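Local atomic coordinates of probable copper-exporting P-type ATPase A (Archaeoglobus fulgidus, PDB entry 3FRY), a protein that probably exports copper ions across the cell membrane at the expense of ATP, using a heavy-metal-associated domain at its C-terminal end that probably binds metal. Residues V23-A26 with L27-A30. Residues are numbered along the deposited sequence; the frame is centred on the assembly and turned at random.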
loop_
_atom_site.group_PDB
_atom_site.type_symbol
_atom_site.label_atom_id
_atom_site.label_comp_id
_atom_site.label_asym_id
_atom_site.label_seq_id
_atom_site.Cartn_x
_atom_site.Cartn_y
_atom_site.Cartn_z
ATOM N N VAL A 23 -10.391 -9.061 7.423
ATOM C CA VAL A 23 -10.244 -9.872 6.221
ATOM C C VAL A 23 -9.950 -11.309 6.635
ATOM O O VAL A 23 -10.553 -12.252 6.118
ATOM C CB VAL A 23 -9.113 -9.329 5.310
ATOM C CG1 VAL A 23 -8.858 -10.290 4.143
ATOM C CG2 VAL A 23 -9.517 -7.958 4.762
ATOM N N LYS A 24 -9.031 -11.469 7.580
ATOM C CA LYS A 24 -8.683 -12.798 8.070
ATOM C C LYS A 24 -9.923 -13.500 8.612
ATOM O O LYS A 24 -10.192 -14.651 8.265
ATOM C CB LYS A 24 -7.624 -12.710 9.173
ATOM C CG LYS A 24 -7.171 -14.071 9.679
ATOM C CD LYS A 24 -5.993 -13.973 10.646
ATOM C CE LYS A 24 -5.473 -15.364 10.995
ATOM N NZ LYS A 24 -4.214 -15.335 11.796
ATOM N N LYS A 25 -10.680 -12.790 9.450
ATOM C CA LYS A 25 -11.897 -13.325 10.061
ATOM C C LYS A 25 -12.950 -13.693 9.029
ATOM O O LYS A 25 -13.561 -14.756 9.106
ATOM C CB LYS A 25 -12.503 -12.310 11.040
ATOM C CG LYS A 25 -11.701 -12.088 12.305
ATOM C CD LYS A 25 -12.426 -11.117 13.237
ATOM C CE LYS A 25 -11.774 -11.064 14.612
ATOM N NZ LYS A 25 -10.353 -10.626 14.539
ATOM N N ALA A 26 -13.183 -12.796 8.078
ATOM C CA ALA A 26 -14.172 -13.049 7.032
ATOM C C ALA A 26 -13.801 -14.319 6.255
ATOM O O ALA A 26 -14.665 -15.143 5.942
ATOM C CB ALA A 26 -14.252 -11.846 6.091
ATOM N N LEU A 27 -12.515 -14.475 5.943
ATOM C CA LEU A 27 -12.058 -15.659 5.226
ATOM C C LEU A 27 -12.281 -16.918 6.062
ATOM O O LEU A 27 -12.712 -17.942 5.540
ATOM C CB LEU A 27 -10.573 -15.533 4.859
ATOM C CG LEU A 27 -10.258 -14.610 3.677
ATOM C CD1 LEU A 27 -8.762 -14.321 3.619
ATOM C CD2 LEU A 27 -10.734 -15.270 2.391
ATOM N N GLU A 28 -11.986 -16.850 7.357
ATOM C CA GLU A 28 -12.188 -18.009 8.226
ATOM C C GLU A 28 -13.679 -18.315 8.314
ATOM O O GLU A 28 -14.084 -19.480 8.326
ATOM C CB GLU A 28 -11.621 -17.742 9.623
ATOM C CG GLU A 28 -10.132 -17.434 9.612
ATOM C CD GLU A 28 -9.618 -16.970 10.957
ATOM O OE1 GLU A 28 -10.291 -16.128 11.597
ATOM O OE2 GLU A 28 -8.536 -17.435 11.368
ATOM N N GLU A 29 -14.494 -17.266 8.364
ATOM C CA GLU A 29 -15.940 -17.445 8.429
ATOM C C GLU A 29 -16.462 -18.087 7.149
ATOM O O GLU A 29 -17.469 -18.792 7.170
ATOM C CB GLU A 29 -16.646 -16.106 8.653
ATOM C CG GLU A 29 -16.504 -15.545 10.061
ATOM C CD GLU A 29 -17.000 -16.509 11.125
ATOM O OE1 GLU A 29 -17.983 -17.240 10.860
ATOM O OE2 GLU A 29 -16.415 -16.528 12.233
ATOM N N ALA A 30 -15.778 -17.841 6.035
ATOM C CA ALA A 30 -16.183 -18.415 4.757
ATOM C C ALA A 30 -15.680 -19.857 4.620
ATOM O O ALA A 30 -15.971 -20.536 3.632
ATOM C CB ALA A 30 -15.665 -17.563 3.612
#
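Val-23, Lys-24, Lys-25 and Ala-26 each offer a backbone carbonyl to the residue four places on, a worked example of how an amphipathic α-helix is held together and how it ends. Leu-27 N reaches Val-23 O at 3.0 Å in the straightest of these bonds (N-H···O 162°), and Glu-28 and Glu-29 repeat the pattern. The last, from Ala-30 N to Ala-26 O, is just as short at 2.9 Å but bent to 134°, and the same N-H makes a weak second bond to Leu-27 O, as the chain leaves the helix.

Apolar packing marks the inner face. Val-23 and Leu-27 lie side by side, with Val-23 CG1 4.1 Å from Leu-27 CD1. Leu-27 extends this layer to Val-34 and to Tyr-54 and Val-58 of helix 51-60, whereas Leu-9 and Leu-14 of the second subunit cover Leu-27 and Val-23 respectively.

On the exposed side Lys-24 and Glu-28, of opposite charge, meet without their charged atoms touching. Lys-24 leaves the helix fully extended, CG anti to its own N (chi1 -177°), and Glu-28 slants across it so that Glu-28 OE2 rests 3.7 Å from Lys-24 CE. The ammonium overshoots: Lys-24 NZ stays 4.8 Å from Glu-28 OE2. Methylenes, rather than the charged nitrogen, therefore meet the carboxylate, and any electrostatic attraction is probably modest. Cohesion along this turn comes from the backbone bonds, while the hydrophobic side packs the helix against helix 51-60, Val-34 and the second subunit, whose strand 5-12 probably completes the βαββαβ ferredoxin-like fold in this domain swap.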